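Long-range contacts in aerobactin synthase IucC (Klebsiella pneumoniae, PDB 6CN7), which probably catalyses the ATP-dependent joining of a second N-acetyl-N-hydroxylysine to citryl-N-acetyl-N-hydroxylysine, the step that yields the siderophore aerobactin: residues 261-266 with 274-279; 537-542 with 566-571; 11-16 with 72-77. The protein carries 5 engineered substitutions. All blocks are in the same frame, centred on the assembly; numbering follows the deposited sequence.

Interaction 1 (261-266 with 274-279)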
loop_
_atom_site.group_PDB
_atom_site.type_symbol
_atom_site.label_atom_id
_atom_site.label_comp_id
_atom_site.label_asym_id
_atom_site.label_seq_id
_atom_site.Cartn_x
_atom_site.Cartn_y
_atom_site.Cartn_z
ATOM N N ARG A 261 15.621 -4.087 7.098
ATOM C CA ARG A 261 15.822 -2.643 7.050
ATOM C C ARG A 261 17.216 -2.260 6.575
ATOM O O ARG A 261 17.397 -1.147 6.068
ATOM C CB ARG A 261 15.577 -2.024 8.425
ATOM C CG ARG A 261 14.113 -1.950 8.844
ATOM C CD ARG A 261 13.982 -1.282 10.202
ATOM N NE ARG A 261 14.534 0.070 10.191
ATOM C CZ ARG A 261 14.848 0.766 11.279
ATOM N NH1 ARG A 261 14.672 0.243 12.486
ATOM N NH2 ARG A 261 15.345 1.991 11.160
ATOM N N THR A 262 18.197 -3.142 6.727
ATOM C CA THR A 262 19.565 -2.875 6.300
ATOM C C THR A 262 19.792 -3.504 4.931
ATOM O O THR A 262 19.522 -4.694 4.738
ATOM C CB THR A 262 20.573 -3.419 7.315
ATOM O OG1 THR A 262 20.280 -2.884 8.611
ATOM C CG2 THR A 262 21.992 -3.032 6.923
ATOM N N LEU A 263 20.292 -2.706 3.991
ATOM C CA LEU A 263 20.426 -3.120 2.603
ATOM C C LEU A 263 21.892 -3.151 2.190
ATOM O O LEU A 263 22.704 -2.343 2.650
ATOM C CB LEU A 263 19.660 -2.173 1.672
ATOM C CG LEU A 263 18.247 -1.774 2.100
ATOM C CD1 LEU A 263 17.690 -0.744 1.132
ATOM C CD2 LEU A 263 17.336 -2.987 2.182
ATOM N N THR A 264 22.216 -4.093 1.309
ATOM C CA THR A 264 23.540 -4.202 0.714
ATOM C C THR A 264 23.489 -3.706 -0.724
ATOM O O THR A 264 22.523 -3.969 -1.448
ATOM C CB THR A 264 24.042 -5.649 0.752
ATOM O OG1 THR A 264 24.117 -6.096 2.111
ATOM C CG2 THR A 264 25.421 -5.766 0.111
ATOM N N ASN A 265 24.529 -2.983 -1.134
ATOM C CA ASN A 265 24.604 -2.467 -2.495
ATOM C C ASN A 265 25.010 -3.596 -3.436
ATOM O O ASN A 265 26.099 -4.165 -3.299
ATOM C CB ASN A 265 25.600 -1.312 -2.575
ATOM C CG ASN A 265 25.508 -0.552 -3.884
ATOM O OD1 ASN A 265 25.295 -1.139 -4.944
ATOM N ND2 ASN A 265 25.661 0.763 -3.815
ATOM N N ALA A 266 24.135 -3.921 -4.389
ATOM C CA ALA A 266 24.396 -5.000 -5.331
ATOM C C ALA A 266 25.046 -4.524 -6.621
ATOM O O ALA A 266 25.616 -5.345 -7.348
ATOM C CB ALA A 266 23.094 -5.734 -5.666
ATOM N N ILE A 274 23.317 0.462 3.978
ATOM C CA ILE A 274 22.356 1.496 4.330
ATOM C C ILE A 274 21.221 0.853 5.109
ATOM O O ILE A 274 20.795 -0.264 4.797
ATOM C CB ILE A 274 21.819 2.235 3.087
ATOM C CG1 ILE A 274 21.047 3.484 3.516
ATOM C CG2 ILE A 274 20.936 1.311 2.243
ATOM C CD1 ILE A 274 20.706 4.423 2.377
ATOM N N LYS A 275 20.739 1.559 6.127
ATOM C CA LYS A 275 19.621 1.107 6.946
ATOM C C LYS A 275 18.544 2.178 6.911
ATOM O O LYS A 275 18.810 3.339 7.241
ATOM C CB LYS A 275 20.062 0.823 8.382
ATOM C CG LYS A 275 18.940 0.335 9.280
ATOM C CD LYS A 275 19.434 0.025 10.681
ATOM C CE LYS A 275 18.301 -0.479 11.559
ATOM N NZ LYS A 275 18.764 -0.826 12.929
ATOM N N LEU A 276 17.335 1.788 6.518
ATOM C CA LEU A 276 16.258 2.735 6.292
ATOM C C LEU A 276 15.044 2.371 7.139
ATOM O O LEU A 276 14.875 1.207 7.513
ATOM C CB LEU A 276 15.863 2.759 4.809
ATOM C CG LEU A 276 16.984 3.227 3.875
ATOM C CD1 LEU A 276 16.698 2.870 2.423
ATOM C CD2 LEU A 276 17.200 4.725 4.019
ATOM N N PRO A 277 14.185 3.337 7.468
ATOM C CA PRO A 277 12.996 3.012 8.266
ATOM C C PRO A 277 11.973 2.206 7.478
ATOM O O PRO A 277 11.723 2.462 6.297
ATOM C CB PRO A 277 12.436 4.386 8.653
ATOM C CG PRO A 277 13.539 5.356 8.403
ATOM C CD PRO A 277 14.339 4.790 7.284
ATOM N N LEU A 278 11.382 1.221 8.153
ATOM C CA LEU A 278 10.232 0.478 7.642
ATOM C C LEU A 278 9.188 0.477 8.754
ATOM O O LEU A 278 9.321 -0.257 9.738
ATOM C CB LEU A 278 10.614 -0.943 7.231
ATOM C CG LEU A 278 11.466 -1.112 5.967
ATOM C CD1 LEU A 278 11.853 -2.574 5.776
ATOM C CD2 LEU A 278 10.734 -0.598 4.738
ATOM N N THR A 279 8.155 1.302 8.601
ATOM C CA THR A 279 7.126 1.463 9.627
ATOM C C THR A 279 6.075 0.381 9.419
ATOM O O THR A 279 5.157 0.539 8.614
ATOM C CB THR A 279 6.514 2.856 9.556
ATOM O OG1 THR A 279 7.555 3.836 9.612
ATOM C CG2 THR A 279 5.551 3.081 10.714
#
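R261 reaches past the end of strand 262-265 and lies against the chain that leaves strand 272-275. Its CB sits 3.4 Å from L276 O. CG, placed beside the backbone N (chi1 -74°), touches L278 CD1 at 3.9 Å, the two side chains sliding past each other in opposite directions. CD passes 3.8 Å from L276 O and near L278 N; there the chain bends (chi3 59°) and NE turns back onto the L276 carbonyl. The R261 NE to L276 O bond is 2.9 Å long and almost straight at N-H, with the oxygen in the guanidinium plane, while NE itself stands above the carbonyl plane. L276 N in turn donates to R261 O at 3.0 Å, so R261 and L276 are tied twice. At the tip, K275 CE lies over the centre of one guanidinium face, 3.7 Å from R261 CZ. That puts K275 NZ 4.3 Å from R261 NH1, a like-charge approach to which R354 of strand 350-355 adds a third positive group. The two strands form a beta hairpin within the large antiparallel sheet of the IucA/IucC family region, flanked by strands 252-256 and 350-355. T262 and K275 are a non-hydrogen-bonded pair, the methylenes of the extended lysine crossing T262 OG1 obliquely. L263 and I274, the hydrogen-bonded pair, set their side chains on the other face, where L263 CB meets I274 CG2 at 3.8 Å and L263 CD1 meets L276 CD1. W254 and L168 also pack against L263 and I274.

Interaction 2 (537-542 with 566-571)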
loop_
_atom_site.group_PDB
_atom_site.type_symbol
_atom_site.label_atom_id
_atom_site.label_comp_id
_atom_site.label_asym_id
_atom_site.label_seq_id
_atom_site.Cartn_x
_atom_site.Cartn_y
_atom_site.Cartn_z
ATOM N N LYS A 537 25.709 -22.398 36.581
ATOM C CA LYS A 537 24.684 -22.733 37.553
ATOM C C LYS A 537 23.881 -23.930 37.041
ATOM O O LYS A 537 23.652 -24.061 35.835
ATOM C CB LYS A 537 23.758 -21.542 37.801
ATOM C CG LYS A 537 24.384 -20.404 38.609
ATOM C CD LYS A 537 23.367 -19.297 38.881
ATOM C CE LYS A 537 23.918 -18.202 39.793
ATOM N NZ LYS A 537 24.647 -17.135 39.049
ATOM N N PRO A 538 23.445 -24.826 37.930
ATOM C CA PRO A 538 22.781 -26.053 37.460
ATOM C C PRO A 538 21.502 -25.809 36.684
ATOM O O PRO A 538 21.099 -26.678 35.901
ATOM C CB PRO A 538 22.510 -26.831 38.757
ATOM C CG PRO A 538 22.571 -25.825 39.841
ATOM C CD PRO A 538 23.544 -24.782 39.399
ATOM N N GLN A 539 20.850 -24.665 36.866
ATOM C CA GLN A 539 19.613 -24.357 36.169
ATOM C C GLN A 539 19.753 -23.059 35.384
ATOM O O GLN A 539 20.629 -22.232 35.652
ATOM C CB GLN A 539 18.433 -24.240 37.145
ATOM C CG GLN A 539 18.024 -25.551 37.806
ATOM C CD GLN A 539 18.684 -25.772 39.155
ATOM O OE1 GLN A 539 19.383 -24.900 39.670
ATOM N NE2 GLN A 539 18.456 -26.944 39.738
ATOM N N ILE A 540 18.872 -22.898 34.400
ATOM C CA ILE A 540 18.716 -21.652 33.660
ATOM C C ILE A 540 17.307 -21.139 33.916
ATOM O O ILE A 540 16.342 -21.911 33.867
ATOM C CB ILE A 540 18.970 -21.846 32.153
ATOM C CG1 ILE A 540 20.437 -22.211 31.906
ATOM C CG2 ILE A 540 18.601 -20.582 31.372
ATOM C CD1 ILE A 540 20.733 -22.648 30.484
ATOM N N ILE A 541 17.189 -19.845 34.195
ATOM C CA ILE A 541 15.890 -19.230 34.440
ATOM C C ILE A 541 15.159 -19.064 33.115
ATOM O O ILE A 541 15.765 -18.741 32.086
ATOM C CB ILE A 541 16.061 -17.885 35.169
ATOM C CG1 ILE A 541 16.723 -18.109 36.534
ATOM C CG2 ILE A 541 14.712 -17.182 35.330
ATOM C CD1 ILE A 541 17.107 -16.833 37.262
ATOM N N ARG A 542 13.850 -19.291 33.136
ATOM C CA ARG A 542 13.035 -19.233 31.932
ATOM C C ARG A 542 12.441 -17.844 31.729
ATOM O O ARG A 542 12.340 -17.037 32.657
ATOM C CB ARG A 542 11.901 -20.255 31.999
ATOM C CG ARG A 542 12.224 -21.629 31.437
ATOM C CD ARG A 542 10.970 -22.478 31.468
ATOM N NE ARG A 542 11.133 -23.811 30.884
ATOM C CZ ARG A 542 11.502 -24.896 31.558
ATOM N NH1 ARG A 542 11.768 -24.835 32.857
ATOM N NH2 ARG A 542 11.608 -26.059 30.928
ATOM N N LEU A 566 7.812 -20.192 39.498
ATOM C CA LEU A 566 9.234 -20.122 39.179
ATOM C C LEU A 566 9.620 -21.394 38.435
ATOM O O LEU A 566 9.534 -22.497 38.984
ATOM C CB LEU A 566 10.067 -19.933 40.446
ATOM C CG LEU A 566 10.158 -21.048 41.494
ATOM C CD1 LEU A 566 11.357 -21.964 41.248
ATOM C CD2 LEU A 566 10.248 -20.442 42.891
ATOM N N GLU A 567 10.018 -21.247 37.173
ATOM C CA GLU A 567 10.232 -22.380 36.284
ATOM C C GLU A 567 11.617 -22.274 35.668
ATOM O O GLU A 567 12.011 -21.201 35.197
ATOM C CB GLU A 567 9.147 -22.422 35.195
ATOM C CG GLU A 567 9.101 -23.710 34.382
ATOM C CD GLU A 567 8.991 -24.953 35.238
ATOM O OE1 GLU A 567 8.395 -24.874 36.334
ATOM O OE2 GLU A 567 9.515 -26.009 34.817
ATOM N N ASP A 568 12.354 -23.384 35.676
ATOM C CA ASP A 568 13.733 -23.397 35.212
ATOM C C ASP A 568 14.028 -24.734 34.548
ATOM O O ASP A 568 13.379 -25.745 34.826
ATOM C CB ASP A 568 14.710 -23.142 36.368
ATOM C CG ASP A 568 14.511 -24.105 37.523
ATOM O OD1 ASP A 568 13.613 -24.969 37.434
ATOM O OD2 ASP A 568 15.251 -23.995 38.523
ATOM N N LEU A 569 15.021 -24.724 33.662
ATOM C CA LEU A 569 15.445 -25.912 32.936
ATOM C C LEU A 569 16.932 -26.146 33.170
ATOM O O LEU A 569 17.639 -25.303 33.730
ATOM C CB LEU A 569 15.141 -25.780 31.436
ATOM C CG LEU A 569 15.814 -24.639 30.668
ATOM C CD1 LEU A 569 17.166 -25.067 30.117
ATOM C CD2 LEU A 569 14.909 -24.151 29.547
ATOM N N GLN A 570 17.404 -27.309 32.730
ATOM C CA GLN A 570 18.763 -27.739 33.032
ATOM C C GLN A 570 19.772 -27.066 32.112
ATOM O O GLN A 570 19.524 -26.879 30.917
ATOM C CB GLN A 570 18.881 -29.258 32.910
ATOM C CG GLN A 570 18.266 -30.009 34.077
ATOM C CD GLN A 570 18.437 -31.509 33.965
ATOM O OE1 GLN A 570 18.813 -32.028 32.914
ATOM N NE2 GLN A 570 18.164 -32.216 35.054
ATOM N N ASN A 571 20.920 -26.709 32.683
ATOM C CA ASN A 571 21.967 -26.015 31.947
ATOM C C ASN A 571 22.909 -27.031 31.315
ATOM O O ASN A 571 23.579 -27.770 32.047
ATOM C CB ASN A 571 22.742 -25.096 32.876
ATOM C CG ASN A 571 23.815 -24.302 32.157
ATOM O OD1 ASN A 571 23.964 -24.396 30.940
ATOM N ND2 ASN A 571 24.558 -23.504 32.909
#
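R542 and E567 run side by side and point the same way at one end of a two-stranded antiparallel sheet, their guanidinium and carboxylate planes 39° apart. R542 CD packs on E567 CG at 3.7 Å. Their charges pair as a salt bridge, R542 NH1 to E567 OE2 at 3.2 Å, with the oxygen well out of the guanidinium plane; NH1 sits too close to a neighbouring atom, so this distance is doubtful. L569 crosses the arginine obliquely, its CB over one guanidinium face toward the rim, 3.6 Å from R542 NH2. On the same side of the sheet as L569 lies I540, its partner in a hydrogen-bonded pair: I540 N donates to L569 O at 2.8 Å, and L569 N to I540 O. I540 CG1 and CD1 continue toward N571, crossing it at about a right angle, with I540 CD1 3.7 Å from N571 OD1. N571 CG is anti to the backbone N (chi1 -178°), and from there the amide bonds in two directions. Its ND2 donates to K537 O at 3.1 Å, that oxygen lying in the amide plane, and also to L535 O. N571 OD1 accepts a bond from L573 N, an N-cap for helix 572-575. Between the two ends, diagonally across the strands, Q539 and D568 cross obliquely, with amide and carboxylate planes 17° apart, and D568 OD2 lies 3.3 Å from Q539 CG. Q483 of helix 475-499 packs against both I540 and N571. The chemistry thus divides along the sheet: at the N571 end, directed bonds fix a buried amide and join the strand pair to the C-terminal helix, whereas at the R542 end, as far as the doubtful place of NH1 allows, the attraction to E567 is probably one of charge alone.

Interaction 3 (11-16 with 72-77)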
loop_
_atom_site.group_PDB
_atom_site.type_symbol
_atom_site.label_atom_id
_atom_site.label_comp_id
_atom_site.label_asym_id
_atom_site.label_seq_id
_atom_site.Cartn_x
_atom_site.Cartn_y
_atom_site.Cartn_z
ATOM N N VAL A 11 6.679 -28.252 2.790
ATOM C CA VAL A 11 6.801 -26.989 3.510
ATOM C C VAL A 11 5.819 -26.939 4.675
ATOM O O VAL A 11 6.125 -26.379 5.735
ATOM C CB VAL A 11 6.604 -25.809 2.541
ATOM C CG1 VAL A 11 6.632 -24.490 3.288
ATOM C CG2 VAL A 11 7.694 -25.816 1.484
ATOM N N ASN A 12 4.627 -27.516 4.501
ATOM C CA ASN A 12 3.662 -27.544 5.594
ATOM C C ASN A 12 4.123 -28.470 6.711
ATOM O O ASN A 12 3.957 -28.153 7.895
ATOM C CB ASN A 12 2.287 -27.969 5.079
ATOM C CG ASN A 12 1.418 -26.787 4.697
ATOM O OD1 ASN A 12 0.782 -26.167 5.551
ATOM N ND2 ASN A 12 1.383 -26.471 3.409
ATOM N N ARG A 13 4.703 -29.620 6.360
ATOM C CA ARG A 13 5.197 -30.542 7.379
ATOM C C ARG A 13 6.339 -29.922 8.172
ATOM O O ARG A 13 6.367 -30.003 9.406
ATOM C CB ARG A 13 5.641 -31.854 6.734
ATOM C CG ARG A 13 4.486 -32.725 6.288
ATOM C CD ARG A 13 4.941 -34.085 5.789
ATOM N NE ARG A 13 3.794 -34.892 5.381
ATOM C CZ ARG A 13 3.137 -35.732 6.176
ATOM N NH1 ARG A 13 3.510 -35.903 7.439
ATOM N NH2 ARG A 13 2.099 -36.410 5.704
ATOM N N GLN A 14 7.292 -29.291 7.482
ATOM C CA GLN A 14 8.404 -28.657 8.180
ATOM C C GLN A 14 7.903 -27.592 9.149
ATOM O O GLN A 14 8.405 -27.478 10.273
ATOM C CB GLN A 14 9.382 -28.048 7.175
ATOM C CG GLN A 14 10.023 -29.056 6.224
ATOM C CD GLN A 14 11.055 -29.938 6.895
ATOM O OE1 GLN A 14 10.858 -31.145 7.032
ATOM N NE2 GLN A 14 12.169 -29.346 7.306
ATOM N N LEU A 15 6.908 -26.803 8.735
ATOM C CA LEU A 15 6.426 -25.732 9.598
ATOM C C LEU A 15 5.652 -26.285 10.790
ATOM O O LEU A 15 5.819 -25.808 11.918
ATOM C CB LEU A 15 5.558 -24.756 8.796
ATOM C CG LEU A 15 5.002 -23.567 9.588
ATOM C CD1 LEU A 15 6.114 -22.803 10.293
ATOM C CD2 LEU A 15 4.216 -22.631 8.680
ATOM N N VAL A 16 4.799 -27.289 10.564
ATOM C CA VAL A 16 4.082 -27.914 11.673
ATOM C C VAL A 16 5.072 -28.463 12.695
ATOM O O VAL A 16 4.913 -28.270 13.906
ATOM C CB VAL A 16 3.139 -29.015 11.151
ATOM C CG1 VAL A 16 2.600 -29.870 12.301
ATOM C CG2 VAL A 16 1.984 -28.395 10.378
ATOM N N GLU A 72 -6.518 -36.146 8.976
ATOM C CA GLU A 72 -6.498 -34.803 8.423
ATOM C C GLU A 72 -5.195 -34.585 7.655
ATOM O O GLU A 72 -4.144 -35.100 8.057
ATOM C CB GLU A 72 -6.625 -33.756 9.534
ATOM C CG GLU A 72 -7.956 -33.771 10.259
ATOM C CD GLU A 72 -8.371 -32.388 10.716
ATOM O OE1 GLU A 72 -8.320 -32.127 11.937
ATOM O OE2 GLU A 72 -8.731 -31.568 9.842
ATOM N N PRO A 73 -5.217 -33.838 6.551
ATOM C CA PRO A 73 -3.955 -33.488 5.892
ATOM C C PRO A 73 -3.130 -32.570 6.778
ATOM O O PRO A 73 -3.656 -31.666 7.432
ATOM C CB PRO A 73 -4.399 -32.791 4.601
ATOM C CG PRO A 73 -5.766 -32.288 4.891
ATOM C CD PRO A 73 -6.381 -33.263 5.853
ATOM N N VAL A 74 -1.823 -32.816 6.801
ATOM C CA VAL A 74 -0.912 -32.091 7.679
ATOM C C VAL A 74 -0.696 -30.700 7.093
ATOM O O VAL A 74 0.024 -30.533 6.106
ATOM C CB VAL A 74 0.414 -32.842 7.848
ATOM C CG1 VAL A 74 1.355 -32.079 8.771
ATOM C CG2 VAL A 74 0.154 -34.241 8.388
ATOM N N LEU A 75 -1.321 -29.695 7.707
ATOM C CA LEU A 75 -1.228 -28.318 7.244
ATOM C C LEU A 75 -1.002 -27.397 8.433
ATOM O O LEU A 75 -1.596 -27.586 9.500
ATOM C CB LEU A 75 -2.498 -27.899 6.494
ATOM C CG LEU A 75 -2.839 -28.739 5.262
ATOM C CD1 LEU A 75 -4.226 -28.387 4.742
ATOM C CD2 LEU A 75 -1.790 -28.553 4.174
ATOM N N ALA A 76 -0.137 -26.397 8.243
ATOM C CA ALA A 76 0.099 -25.414 9.293
ATOM C C ALA A 76 -1.177 -24.653 9.624
ATOM O O ALA A 76 -1.449 -24.355 10.794
ATOM C CB ALA A 76 1.202 -24.446 8.870
ATOM N N GLN A 77 -1.974 -24.330 8.603
ATOM C CA GLN A 77 -3.239 -23.646 8.836
ATOM C C GLN A 77 -4.114 -24.426 9.810
ATOM O O GLN A 77 -4.726 -23.843 10.713
ATOM C CB GLN A 77 -3.960 -23.435 7.505
ATOM C CG GLN A 77 -5.275 -22.696 7.620
ATOM C CD GLN A 77 -6.465 -23.558 7.266
ATOM O OE1 GLN A 77 -6.539 -24.722 7.651
ATOM N NE2 GLN A 77 -7.409 -22.989 6.522
#
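V74 lies over one face of the R13 guanidinium, CB above its centre; V74 CG2 is 3.9 Å from R13 NH1 and about as near to CZ and NH2, the two side chains crossing at about a right angle. The N-H groups of R13 serve other partners: NH1 donates to L67 O, and NE forms a salt bridge with D9. The second flat group is the N12 amide. Its OD1 accepts a hydrogen bond from A76 N at 2.9 Å, with the donor in the carbonyl plane on a lone pair, while ND2 donates to W8 O. L75 CD2 packs against the amide carbon, N12 CG, at 3.7 Å. Farther along helix 4-25, L15 CD2 touches A76 CB at 3.5 Å, and V16 CG2 meets V74 CG1 at 4.1 Å. W48 of strand 46-54 packs on both valines, and L105 of helix 91-114 on L15. Since L75 occupies the N-cap position, N12 binds the first backbone N-H of helix 76-87: a side chain of helix 4-25 thereby takes part in capping the start of another helix, in a buried helix-to-helix junction of the N-terminal region.

Along the chain the contacts follow in series: interaction 3 closes before interaction 1 opens, and interaction 1 before interaction 2. None touches another. The nearest atoms of interactions 2 and 3 are about 18 Å apart, those of 1 and 3 about 21 Å, and those of 1 and 2 about 26 Å. Interactions 1 and 2 lie on opposite sides of the chain's centre, with their own centres 38 Å apart. Interaction 1 is nearer the middle of the molecule, its centre about 14 Å from the chain's centre, against about 25 Å for the other two. Two contacts are buried; interaction 2 is at the surface.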